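Local structure of sensor protein CpxA (Vibrio parahaemolyticus, 3V67) at residues G38-R43 and I110-S115; G46-K51 and R55-F60; S74-R79 and G100-A105; S87-D90 and Q96-Y99; G106-V111 and L117-G122. The protein is probably an ATP-dependent sensor histidine kinase of a two-component system, of which this chain is the periplasmic, PAS-fold signal-sensing domain. All blocks are in the same frame, centred on the assembly; numbering follows the deposited sequence.

How the contacts relate
All five contacts hang on one antiparallel sheet. Contact 5 zips together its two longest strands, 102-112 and 115-124, and contact 1 sits at the turn of the same hairpin, sharing Ile110 and Val111 with it; their centres are about 12 Å apart. Contact 3 lies at the other end of strand 102-112, its centre about 22 Å from that of contact 1, and meets contact 4 through the backbone bond from Ile104 N to Arg97 O (2.9 Å). Contact 2 adds strand 57-61 on the far side of strand 115-124, with Arg57 N bonded to Gly122 O at 2.9 Å. Arg57 NH1 also reaches Gln77 OE1 of contact 3, at 2.8 Å.

Contact 1: G38-R43 and I110-S115; sequences GRILFR and IVLADS
Where the hairpin of strands 102-112 and 115-124 turns, Leu112 and Ala113 pack against Ile40 of helix 37-46. Ile40 carries the contact with both of its methyls, CD1 and CG2. Its CG1 lies beside the backbone N (chi1 -63°), and the extended step beyond it throws CD1 out to the turn, where CD1 rests 3.6 Å from Ala113 N and 3.8 Å from Leu112 CB. The Ala113 methyl closes in on the same atom, with CB and CD1 4.0 Å apart. On the other branch, Ile40 CG2 meets Leu112 CD1 at 3.8 Å, the two side chains passing at a slant. The turn is held by its own backbone: Leu112 N to Ser115 O and Ser115 N to Leu112 O are both 3.0 Å. Ala113 and Asp114 both have positive phi, and this backbone course aims the Ala113 CB at the helix. Leu37, one turn earlier on that helix, also touches Leu112 and Ala113, while Ile27 of helix 14-30 and Phe60 of strand 57-61 close in on Leu112. Two residues with positive phi, flanked by a reciprocal pair of backbone bonds, are the signature of a type I' turn in a tight two-residue beta hairpin.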
# COMPACT_ATOMS: atom_id res chain seq x y z
N GLY A 38 -30.68 6.21 14.00
CA GLY A 38 -31.21 5.30 13.00
C GLY A 38 -31.50 5.99 11.68
O GLY A 38 -31.25 5.44 10.61
N ARG A 39 -32.02 7.20 11.77
CA ARG A 39 -32.30 8.01 10.59
C ARG A 39 -31.01 8.33 9.85
O ARG A 39 -30.94 8.27 8.62
CB ARG A 39 -33.05 9.29 10.99
CG ARG A 39 -33.51 10.13 9.81
CD ARG A 39 -34.67 11.03 10.20
NE ARG A 39 -35.91 10.28 10.38
CZ ARG A 39 -36.45 9.98 11.56
NH1 ARG A 39 -35.86 10.38 12.68
NH2 ARG A 39 -37.58 9.29 11.62
N ILE A 40 -29.97 8.68 10.62
CA ILE A 40 -28.67 8.98 10.04
C ILE A 40 -28.09 7.78 9.31
O ILE A 40 -27.66 7.90 8.16
CB ILE A 40 -27.66 9.44 11.12
CG1 ILE A 40 -28.12 10.74 11.77
CG2 ILE A 40 -26.28 9.62 10.50
CD1 ILE A 40 -27.11 11.31 12.76
N LEU A 41 -28.07 6.63 9.97
CA LEU A 41 -27.50 5.41 9.40
C LEU A 41 -28.24 5.02 8.13
O LEU A 41 -27.64 4.68 7.11
CB LEU A 41 -27.54 4.27 10.41
CG LEU A 41 -26.81 4.51 11.73
CD1 LEU A 41 -27.04 3.35 12.68
CD2 LEU A 41 -25.33 4.73 11.49
N PHE A 42 -29.57 5.08 8.22
CA PHE A 42 -30.44 4.80 7.09
C PHE A 42 -30.12 5.70 5.90
O PHE A 42 -29.90 5.20 4.79
CB PHE A 42 -31.90 4.99 7.53
CG PHE A 42 -32.90 4.61 6.49
CD1 PHE A 42 -33.22 3.29 6.26
CD2 PHE A 42 -33.55 5.59 5.76
CE1 PHE A 42 -34.15 2.94 5.30
CE2 PHE A 42 -34.49 5.26 4.80
CZ PHE A 42 -34.79 3.93 4.57
N ARG A 43 -30.09 7.01 6.13
CA ARG A 43 -29.75 7.97 5.08
C ARG A 43 -28.38 7.73 4.46
O ARG A 43 -28.24 7.68 3.24
CB ARG A 43 -29.81 9.40 5.62
CG ARG A 43 -31.16 10.10 5.50
CD ARG A 43 -31.06 11.52 6.01
NE ARG A 43 -32.32 12.25 5.90
CZ ARG A 43 -32.53 13.46 6.42
NH1 ARG A 43 -31.57 14.07 7.09
NH2 ARG A 43 -33.71 14.05 6.27
N ILE A 110 -16.28 9.16 15.30
CA ILE A 110 -17.29 9.99 14.66
C ILE A 110 -18.41 10.30 15.65
O ILE A 110 -18.68 9.51 16.55
CB ILE A 110 -17.85 9.33 13.38
CG1 ILE A 110 -18.56 10.36 12.50
CG2 ILE A 110 -18.77 8.16 13.72
CD1 ILE A 110 -19.04 9.82 11.17
N VAL A 111 -19.03 11.46 15.50
CA VAL A 111 -20.14 11.83 16.36
C VAL A 111 -21.40 12.01 15.53
O VAL A 111 -21.49 12.91 14.69
CB VAL A 111 -19.86 13.12 17.14
CG1 VAL A 111 -21.09 13.53 17.94
CG2 VAL A 111 -18.66 12.95 18.06
N LEU A 112 -22.38 11.14 15.77
CA LEU A 112 -23.65 11.19 15.07
C LEU A 112 -24.78 11.12 16.07
O LEU A 112 -24.80 10.25 16.94
CB LEU A 112 -23.76 10.03 14.07
CG LEU A 112 -22.71 9.97 12.95
CD1 LEU A 112 -22.97 8.77 12.05
CD2 LEU A 112 -22.71 11.27 12.14
N ALA A 113 -25.73 12.05 15.95
CA ALA A 113 -26.86 12.15 16.88
C ALA A 113 -26.42 12.27 18.33
O ALA A 113 -26.98 11.62 19.21
CB ALA A 113 -27.81 10.96 16.70
N ASP A 114 -25.40 13.10 18.57
CA ASP A 114 -24.82 13.29 19.90
C ASP A 114 -24.34 11.98 20.54
O ASP A 114 -24.27 11.86 21.76
CB ASP A 114 -25.80 14.00 20.84
CG ASP A 114 -25.65 15.51 20.80
OD1 ASP A 114 -24.50 15.99 20.67
OD2 ASP A 114 -26.67 16.22 20.90
N SER A 115 -24.00 11.01 19.70
CA SER A 115 -23.46 9.74 20.17
C SER A 115 -22.05 9.54 19.61
O SER A 115 -21.79 9.83 18.45
CB SER A 115 -24.35 8.58 19.75
OG SER A 115 -25.69 8.78 20.18

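Contact 2: G46-K51 and R55-F60; sequences GNRAGK and RPRVFF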
# COMPACT_ATOMS: atom_id res chain seq x y z
N GLY A 46 -28.19 4.73 2.48
CA GLY A 46 -29.15 4.81 1.40
C GLY A 46 -28.54 5.15 0.06
O GLY A 46 -29.13 4.86 -0.98
N ASN A 47 -27.36 5.76 0.07
CA ASN A 47 -26.76 6.23 -1.18
C ASN A 47 -26.12 5.15 -2.05
O ASN A 47 -25.68 5.42 -3.16
CB ASN A 47 -25.79 7.38 -0.92
CG ASN A 47 -26.42 8.74 -1.15
OD1 ASN A 47 -27.40 8.87 -1.89
ND2 ASN A 47 -25.87 9.77 -0.52
N ARG A 48 -26.07 3.92 -1.54
CA ARG A 48 -25.56 2.79 -2.33
C ARG A 48 -26.64 2.20 -3.22
O ARG A 48 -27.75 1.92 -2.76
CB ARG A 48 -24.97 1.71 -1.42
CG ARG A 48 -23.65 2.09 -0.79
CD ARG A 48 -23.07 0.92 -0.03
NE ARG A 48 -22.72 -0.18 -0.92
CZ ARG A 48 -21.59 -0.22 -1.63
NH1 ARG A 48 -20.73 0.78 -1.55
NH2 ARG A 48 -21.33 -1.26 -2.41
N ALA A 49 -26.30 1.98 -4.49
CA ALA A 49 -27.28 1.60 -5.49
C ALA A 49 -27.52 0.10 -5.55
O ALA A 49 -28.49 -0.37 -6.15
CB ALA A 49 -26.88 2.13 -6.85
N GLY A 50 -26.62 -0.67 -4.94
CA GLY A 50 -26.74 -2.11 -4.96
C GLY A 50 -25.54 -2.76 -4.31
O GLY A 50 -24.68 -2.07 -3.76
N LYS A 51 -25.48 -4.09 -4.37
CA LYS A 51 -24.39 -4.82 -3.73
C LYS A 51 -23.12 -4.76 -4.58
O LYS A 51 -22.02 -4.72 -4.05
CB LYS A 51 -24.80 -6.27 -3.45
CG LYS A 51 -25.02 -7.11 -4.69
CD LYS A 51 -25.66 -8.45 -4.35
CE LYS A 51 -25.61 -9.37 -5.56
NZ LYS A 51 -26.85 -10.17 -5.73
N ARG A 55 -18.52 1.81 -5.29
CA ARG A 55 -18.20 2.86 -4.33
C ARG A 55 -17.82 2.30 -2.97
O ARG A 55 -18.33 1.26 -2.56
CB ARG A 55 -19.38 3.82 -4.19
CG ARG A 55 -19.57 4.72 -5.39
CD ARG A 55 -20.93 5.39 -5.37
NE ARG A 55 -22.00 4.50 -5.79
CZ ARG A 55 -23.27 4.88 -5.94
NH1 ARG A 55 -23.62 6.13 -5.69
NH2 ARG A 55 -24.18 4.00 -6.34
N PRO A 56 -16.89 2.98 -2.27
CA PRO A 56 -16.52 2.60 -0.90
C PRO A 56 -17.75 2.62 -0.00
O PRO A 56 -18.53 3.57 -0.05
CB PRO A 56 -15.55 3.71 -0.48
CG PRO A 56 -15.00 4.25 -1.75
CD PRO A 56 -16.11 4.14 -2.75
N ARG A 57 -17.92 1.57 0.79
CA ARG A 57 -19.05 1.46 1.70
C ARG A 57 -18.67 1.88 3.11
O ARG A 57 -17.69 1.40 3.67
CB ARG A 57 -19.57 0.02 1.71
CG ARG A 57 -20.58 -0.23 2.80
CD ARG A 57 -21.21 -1.60 2.69
NE ARG A 57 -22.13 -1.82 3.80
CZ ARG A 57 -22.76 -2.97 4.02
NH1 ARG A 57 -22.57 -4.00 3.21
NH2 ARG A 57 -23.57 -3.09 5.06
N VAL A 58 -19.45 2.78 3.70
CA VAL A 58 -19.19 3.23 5.06
C VAL A 58 -19.89 2.35 6.09
O VAL A 58 -21.10 2.13 6.02
CB VAL A 58 -19.61 4.70 5.24
CG1 VAL A 58 -19.51 5.10 6.70
CG2 VAL A 58 -18.74 5.61 4.38
N PHE A 59 -19.12 1.83 7.05
CA PHE A 59 -19.66 1.04 8.15
C PHE A 59 -19.54 1.81 9.46
O PHE A 59 -18.74 2.73 9.58
CB PHE A 59 -18.89 -0.27 8.32
CG PHE A 59 -19.21 -1.33 7.30
CD1 PHE A 59 -20.20 -2.27 7.55
CD2 PHE A 59 -18.49 -1.42 6.12
CE1 PHE A 59 -20.47 -3.27 6.63
CE2 PHE A 59 -18.76 -2.41 5.20
CZ PHE A 59 -19.75 -3.34 5.45
N PHE A 60 -20.31 1.39 10.46
CA PHE A 60 -20.25 2.00 11.77
C PHE A 60 -20.22 0.95 12.86
O PHE A 60 -20.70 -0.17 12.66
CB PHE A 60 -21.43 2.94 11.99
CG PHE A 60 -21.44 4.13 11.07
CD1 PHE A 60 -20.63 5.22 11.33
CD2 PHE A 60 -22.25 4.16 9.94
CE1 PHE A 60 -20.62 6.32 10.48
CE2 PHE A 60 -22.25 5.25 9.10
CZ PHE A 60 -21.43 6.33 9.37
O HOH W 1 -26.73 7.10 -4.62
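Arg48 NH1 donates to Arg55 O over 2.6 Å, the one direct hydrogen bond between 46-51 and 55-60. The oxygen lies in the guanidinium plane, but the donor stands 47° out of the carbonyl plane, so the bond comes down on Arg55 from above. Bending at chi3 (65°) folds the Arg48 chain back to this point. Its side chain crosses that of Arg57 at about a right angle, with Arg57 CB over one guanidinium face, 3.5 Å from NH1. NH2 of Arg48 takes a second carbonyl, that of Asp53, so the group is held through both terminal nitrogens. Arg55 answers in the other direction: Ala49 CB sits at the edge of its guanidinium, 3.3 Å from NH2, while Asn47 O lies over a face. Its main polar partner is the Asp53 carboxylate, which also accepts from Ala49 N and probably offsets the gathered positive charge. A water donates to Asn47 O and accepts weakly from Arg55 NH1. Leu133 of the second subunit packs on Pro56. Loop 46-51, leaving helix 37-46, is thus pinned to the residues leading into strand 57-61, which runs between strands 115-124 and 67-68 and sends Arg57 to helix 75-87.

Contact 3: S74-R79 and G100-A105; sequences SNFQLR and GRYMIA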
# COMPACT_ATOMS: atom_id res chain seq x y z
N SER A 74 -25.26 -7.28 0.66
CA SER A 74 -24.03 -8.08 0.66
C SER A 74 -23.67 -8.62 2.04
O SER A 74 -23.24 -7.88 2.92
CB SER A 74 -22.87 -7.27 0.10
OG SER A 74 -21.69 -8.05 0.04
N ASN A 75 -23.84 -9.93 2.23
CA ASN A 75 -23.52 -10.58 3.49
C ASN A 75 -22.02 -10.65 3.74
O ASN A 75 -21.56 -10.54 4.87
CB ASN A 75 -24.11 -11.99 3.52
CG ASN A 75 -25.04 -12.21 4.70
OD1 ASN A 75 -24.60 -12.56 5.79
ND2 ASN A 75 -26.34 -11.99 4.48
N PHE A 76 -21.26 -10.83 2.66
CA PHE A 76 -19.81 -10.95 2.73
C PHE A 76 -19.15 -9.73 3.37
O PHE A 76 -18.35 -9.87 4.30
CB PHE A 76 -19.23 -11.20 1.33
CG PHE A 76 -17.77 -10.89 1.22
CD1 PHE A 76 -16.83 -11.72 1.79
CD2 PHE A 76 -17.35 -9.77 0.53
CE1 PHE A 76 -15.48 -11.43 1.68
CE2 PHE A 76 -16.00 -9.48 0.41
CZ PHE A 76 -15.07 -10.31 0.99
N GLN A 77 -19.50 -8.55 2.88
CA GLN A 77 -18.99 -7.30 3.43
C GLN A 77 -19.30 -7.19 4.93
O GLN A 77 -18.51 -6.65 5.70
CB GLN A 77 -19.59 -6.10 2.68
CG GLN A 77 -19.34 -6.13 1.18
CD GLN A 77 -20.08 -5.03 0.44
OE1 GLN A 77 -21.00 -4.41 0.98
NE2 GLN A 77 -19.67 -4.77 -0.80
N LEU A 78 -20.45 -7.72 5.31
CA LEU A 78 -20.90 -7.68 6.70
C LEU A 78 -20.06 -8.60 7.58
O LEU A 78 -19.66 -8.22 8.69
CB LEU A 78 -22.38 -8.06 6.77
CG LEU A 78 -23.18 -7.58 7.98
CD1 LEU A 78 -22.49 -6.42 8.67
CD2 LEU A 78 -24.58 -7.17 7.53
N ARG A 79 -19.79 -9.80 7.09
CA ARG A 79 -18.92 -10.74 7.78
C ARG A 79 -17.52 -10.15 7.96
O ARG A 79 -16.96 -10.17 9.07
CB ARG A 79 -18.81 -12.05 6.99
CG ARG A 79 -19.80 -13.12 7.42
CD ARG A 79 -20.95 -13.25 6.43
NE ARG A 79 -20.47 -13.46 5.07
CZ ARG A 79 -21.16 -14.09 4.13
NH1 ARG A 79 -22.36 -14.59 4.41
NH2 ARG A 79 -20.66 -14.24 2.91
N GLY A 100 -10.08 -11.35 1.36
CA GLY A 100 -10.15 -11.76 -0.03
C GLY A 100 -9.67 -10.63 -0.92
O GLY A 100 -8.47 -10.40 -1.05
N ARG A 101 -10.61 -9.93 -1.53
CA ARG A 101 -10.29 -8.78 -2.36
C ARG A 101 -10.93 -7.52 -1.78
O ARG A 101 -10.91 -6.46 -2.40
CB ARG A 101 -10.79 -9.00 -3.79
CG ARG A 101 -10.01 -10.04 -4.58
CD ARG A 101 -8.80 -9.43 -5.28
NE ARG A 101 -8.14 -10.39 -6.16
CZ ARG A 101 -8.50 -10.63 -7.42
NH1 ARG A 101 -9.53 -9.98 -7.94
NH2 ARG A 101 -7.84 -11.52 -8.14
N TYR A 102 -11.49 -7.64 -0.58
CA TYR A 102 -12.19 -6.53 0.06
C TYR A 102 -11.41 -5.98 1.24
O TYR A 102 -11.35 -6.59 2.30
CB TYR A 102 -13.58 -6.98 0.51
CG TYR A 102 -14.52 -5.85 0.85
CD1 TYR A 102 -14.98 -4.98 -0.14
CD2 TYR A 102 -14.97 -5.66 2.15
CE1 TYR A 102 -15.85 -3.95 0.17
CE2 TYR A 102 -15.85 -4.64 2.46
CZ TYR A 102 -16.28 -3.78 1.47
OH TYR A 102 -17.15 -2.76 1.77
N MET A 103 -10.82 -4.80 1.05
CA MET A 103 -10.06 -4.14 2.10
C MET A 103 -10.98 -3.37 3.04
O MET A 103 -11.95 -2.75 2.61
CB MET A 103 -9.04 -3.17 1.50
CG MET A 103 -8.09 -2.56 2.51
SD MET A 103 -6.77 -3.70 2.98
CE MET A 103 -5.74 -3.59 1.53
N ILE A 104 -10.67 -3.40 4.33
CA ILE A 104 -11.44 -2.66 5.32
C ILE A 104 -10.53 -1.82 6.20
O ILE A 104 -9.57 -2.32 6.77
CB ILE A 104 -12.27 -3.61 6.20
CG1 ILE A 104 -13.44 -4.17 5.40
CG2 ILE A 104 -12.76 -2.88 7.44
CD1 ILE A 104 -14.35 -5.05 6.20
N ALA A 105 -10.85 -0.53 6.30
CA ALA A 105 -10.01 0.41 7.04
C ALA A 105 -10.77 1.11 8.17
O ALA A 105 -11.93 1.49 8.01
CB ALA A 105 -9.41 1.44 6.09
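The aliphatic stem of Gln77 makes a CH-pi contact with Tyr102: CG stands over the ring face, 4.2 Å from its centroid and 22° off the normal. Beyond CG the chain stays extended, crossing the tyrosine side chain at about a right angle, and carries the amide along over the phenol end. The amide plane is turned just 13° from the ring, with CD 3.9 Å from Tyr102 OH and NE2 4.0 Å from CE1. No hydrogen bond joins the two side chains. The amide is anchored instead by Arg57 NH1, which donates to OE1 and so should fix which way the group is turned. These residues belong to the layer where helix 75-87 lies on the sheet of the PAS fold, the axes of 75-79 and 102-105 passing 10.1 Å apart. Aromatic contact comes from Phe76. Its CG is anti to the backbone N, which carries the ring out to the strand, where it presents its edge to the Tyr102 methylene, CE2 to CB being 3.5 Å. The two rings themselves meet obliquely, their centroids 5.9 Å apart and their planes at 64°. Apolar packing continues through Ile104, whose side chain touches Ala80, Met81 and Phe84 on later turns of the same helix. Phe59 of strand 57-61 touches both Gln77 and Tyr102.

Contact 4: S87-D90 and Q96-Y99; sequences SIED and QRLY
Arg97 swings CG to the side of its backbone N (chi1 -79°), runs straight out to NE, and is then twisted by chi4 (91°) to lay its guanidinium flat beneath Ser87. The serine methylene covers that face squarely, CB lying over the centre of the group and 3.8 Å from CZ. Glu89 approaches differently. Its OE2 comes to the guanidinium edge, in the plane, at 3.9 Å from NH2; this is a long salt bridge, with the carboxylate turned nearly perpendicular to the guanidinium (84°). Since the glutamate is poorly ordered, the pairing is probably loose. A water completes the link: also in the guanidinium plane, it accepts from Arg97 NH1 at 3.3 Å and from Glu89 N at 3.1 Å. In the PAS fold the contact spans the connection from helix 75-87 back into the sheet, tying the segment 87-90 to strand 95-99, where the Arg97 backbone bonds to Ile104. Ser87 OG and Tyr99 OH stand 4.2 Å apart without bonding each other. Asn83, one turn back on the helix, serves both: its backbone O partners Ser87 OG, and its side-chain OD1 partners Tyr99 OH. Phe84 packs on Arg97 and Tyr99.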
# COMPACT_ATOMS: atom_id res chain seq x y z
N SER A 87 -11.42 -7.78 15.57
CA SER A 87 -9.99 -8.02 15.40
C SER A 87 -9.12 -6.83 15.81
O SER A 87 -7.89 -6.93 15.84
CB SER A 87 -9.67 -8.39 13.95
OG SER A 87 -10.43 -9.51 13.52
N ILE A 88 -9.75 -5.70 16.11
CA ILE A 88 -9.02 -4.48 16.44
C ILE A 88 -8.17 -4.66 17.69
O ILE A 88 -8.66 -5.15 18.71
CB ILE A 88 -9.95 -3.28 16.66
CG1 ILE A 88 -10.82 -3.03 15.43
CG2 ILE A 88 -9.15 -2.03 16.99
CD1 ILE A 88 -11.90 -1.99 15.66
N GLU A 89 -6.90 -4.28 17.61
CA GLU A 89 -6.00 -4.38 18.75
C GLU A 89 -5.95 -3.08 19.52
O GLU A 89 -5.84 -3.08 20.75
CB GLU A 89 -4.60 -4.78 18.28
CG GLU A 89 -4.55 -6.15 17.63
CD GLU A 89 -3.32 -6.32 16.76
OE1 GLU A 89 -2.56 -5.34 16.61
OE2 GLU A 89 -3.13 -7.42 16.21
N ASP A 90 -6.04 -1.96 18.81
CA ASP A 90 -5.99 -0.65 19.44
C ASP A 90 -6.96 0.31 18.76
O ASP A 90 -6.80 0.63 17.58
CB ASP A 90 -4.57 -0.10 19.42
CG ASP A 90 -4.39 1.12 20.31
OD1 ASP A 90 -5.33 1.93 20.46
OD2 ASP A 90 -3.28 1.29 20.86
N GLN A 96 -5.77 -1.20 8.33
CA GLN A 96 -6.57 -1.87 7.31
C GLN A 96 -6.27 -3.36 7.22
O GLN A 96 -5.14 -3.79 7.44
CB GLN A 96 -6.43 -1.18 5.95
CG GLN A 96 -5.03 -1.22 5.37
CD GLN A 96 -4.94 -0.48 4.04
OE1 GLN A 96 -5.78 0.36 3.72
NE2 GLN A 96 -3.92 -0.80 3.25
N ARG A 97 -7.29 -4.14 6.89
CA ARG A 97 -7.16 -5.59 6.74
C ARG A 97 -7.79 -6.04 5.42
O ARG A 97 -8.84 -5.53 5.02
CB ARG A 97 -7.83 -6.32 7.90
CG ARG A 97 -7.00 -6.37 9.18
CD ARG A 97 -7.75 -7.11 10.28
NE ARG A 97 -6.83 -7.70 11.26
CZ ARG A 97 -6.42 -7.09 12.36
NH1 ARG A 97 -6.84 -5.86 12.64
NH2 ARG A 97 -5.59 -7.70 13.19
N LEU A 98 -7.17 -7.01 4.76
CA LEU A 98 -7.67 -7.51 3.49
C LEU A 98 -8.46 -8.80 3.67
O LEU A 98 -7.95 -9.79 4.19
CB LEU A 98 -6.53 -7.71 2.49
CG LEU A 98 -6.95 -8.05 1.06
CD1 LEU A 98 -7.82 -6.95 0.48
CD2 LEU A 98 -5.72 -8.29 0.19
N TYR A 99 -9.71 -8.78 3.22
CA TYR A 99 -10.59 -9.95 3.26
C TYR A 99 -10.88 -10.41 1.84
O TYR A 99 -11.81 -9.92 1.20
CB TYR A 99 -11.89 -9.61 3.99
CG TYR A 99 -11.69 -9.32 5.46
CD1 TYR A 99 -11.81 -10.33 6.41
CD2 TYR A 99 -11.38 -8.04 5.90
CE1 TYR A 99 -11.63 -10.07 7.75
CE2 TYR A 99 -11.19 -7.77 7.24
CZ TYR A 99 -11.32 -8.79 8.16
OH TYR A 99 -11.13 -8.53 9.50
O HOH W 2 -5.79 -3.64 14.79

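Contact 5: G106-V111 and L117-G122; sequences GPVPIV and LLMYVG
Met119 lies among the side chains of Val108 and Ile110 at the apolar centre of this strand pair. Its SD is 4.0 Å from Ile110 CD1, and its CB and CE approach Val108 CG2, Val108 and Met119 running side by side in the same direction. Bending at chi3 (85°) curls CE back toward the valine. Helix 14-30 covers this face, with Ile20 on Val108 and Thr23 on Met119. On the side of Leu118, Pro107 CB meets Leu118 CB at 3.8 Å and Tyr120 CE1 at 3.4 Å. Gly106, without a side chain, lets Tyr120 CD1 come within 3.9 Å of its CA, and a cis peptide leads from it into Pro107. The strands form an antiparallel beta hairpin at the middle of the sheet. Val108 N to Met119 O (2.9 Å) and Met119 N to Val108 O (2.8 Å) bond one pair, Ile110 N to Leu117 O and Leu117 N to Ile110 O (both 2.9 Å) the next. Between them, Pro109 faces Leu118 in a non-hydrogen-bonded pair, where no N-H is needed to bond strand 117-122. Beyond the pair, Pro109 O accepts from Arg24 NH1, and Tyr120 OH is hydrogen-bonded to Ser61 OG.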
# COMPACT_ATOMS: atom_id res chain seq x y z
N GLY A 106 -10.11 1.27 9.31
CA GLY A 106 -10.69 1.94 10.46
C GLY A 106 -10.09 1.47 11.77
O GLY A 106 -9.11 0.73 11.78
N PRO A 107 -10.67 1.90 12.90
CA PRO A 107 -11.81 2.81 12.95
C PRO A 107 -11.35 4.25 13.05
O PRO A 107 -10.21 4.50 13.45
CB PRO A 107 -12.48 2.42 14.27
CG PRO A 107 -11.33 2.04 15.15
CD PRO A 107 -10.32 1.38 14.24
N VAL A 108 -12.23 5.19 12.71
CA VAL A 108 -12.00 6.60 13.04
C VAL A 108 -13.18 7.11 13.85
O VAL A 108 -14.32 6.78 13.56
CB VAL A 108 -11.78 7.49 11.78
CG1 VAL A 108 -10.51 7.08 11.05
CG2 VAL A 108 -12.98 7.44 10.85
N PRO A 109 -12.91 7.90 14.90
CA PRO A 109 -14.02 8.38 15.73
C PRO A 109 -15.00 9.24 14.95
O PRO A 109 -14.59 9.96 14.04
CB PRO A 109 -13.31 9.21 16.81
CG PRO A 109 -11.98 9.55 16.23
CD PRO A 109 -11.60 8.38 15.38
N ILE A 110 -16.28 9.16 15.30
CA ILE A 110 -17.29 9.99 14.66
C ILE A 110 -18.41 10.30 15.65
O ILE A 110 -18.68 9.51 16.55
CB ILE A 110 -17.85 9.33 13.38
CG1 ILE A 110 -18.56 10.36 12.50
CG2 ILE A 110 -18.77 8.16 13.72
CD1 ILE A 110 -19.04 9.82 11.17
N VAL A 111 -19.03 11.46 15.50
CA VAL A 111 -20.14 11.83 16.36
C VAL A 111 -21.40 12.01 15.53
O VAL A 111 -21.49 12.91 14.69
CB VAL A 111 -19.86 13.12 17.14
CG1 VAL A 111 -21.09 13.53 17.94
CG2 VAL A 111 -18.66 12.95 18.06
N LEU A 117 -19.40 7.26 18.18
CA LEU A 117 -19.30 5.99 17.47
C LEU A 117 -18.00 5.91 16.69
O LEU A 117 -17.15 6.80 16.78
CB LEU A 117 -20.48 5.85 16.50
CG LEU A 117 -21.87 6.07 17.09
CD1 LEU A 117 -22.92 6.03 15.99
CD2 LEU A 117 -22.16 5.03 18.17
N LEU A 118 -17.86 4.84 15.91
CA LEU A 118 -16.67 4.64 15.10
C LEU A 118 -17.06 4.35 13.65
O LEU A 118 -17.99 3.59 13.39
CB LEU A 118 -15.82 3.51 15.67
CG LEU A 118 -15.32 3.76 17.10
CD1 LEU A 118 -15.06 2.44 17.80
CD2 LEU A 118 -14.07 4.63 17.08
N MET A 119 -16.33 4.96 12.73
CA MET A 119 -16.58 4.83 11.31
C MET A 119 -15.50 3.99 10.65
O MET A 119 -14.33 4.02 11.05
CB MET A 119 -16.65 6.21 10.65
CG MET A 119 -17.24 6.20 9.24
SD MET A 119 -17.01 7.77 8.37
CE MET A 119 -15.37 7.54 7.70
N TYR A 120 -15.90 3.23 9.64
CA TYR A 120 -15.00 2.36 8.91
C TYR A 120 -15.33 2.49 7.43
O TYR A 120 -16.42 2.94 7.06
CB TYR A 120 -15.21 0.91 9.32
CG TYR A 120 -15.16 0.63 10.81
CD1 TYR A 120 -14.03 0.08 11.39
CD2 TYR A 120 -16.26 0.90 11.63
CE1 TYR A 120 -13.98 -0.19 12.75
CE2 TYR A 120 -16.21 0.64 12.99
CZ TYR A 120 -15.08 0.09 13.54
OH TYR A 120 -15.03 -0.17 14.89
N VAL A 121 -14.39 2.10 6.57
CA VAL A 121 -14.62 2.13 5.13
C VAL A 121 -14.18 0.83 4.49
O VAL A 121 -13.03 0.41 4.63
CB VAL A 121 -13.89 3.32 4.46
CG1 VAL A 121 -14.10 3.28 2.96
CG2 VAL A 121 -14.38 4.65 5.02
N GLY A 122 -15.10 0.18 3.79
CA GLY A 122 -14.80 -1.03 3.05
C GLY A 122 -14.73 -0.71 1.57
O GLY A 122 -15.47 0.13 1.07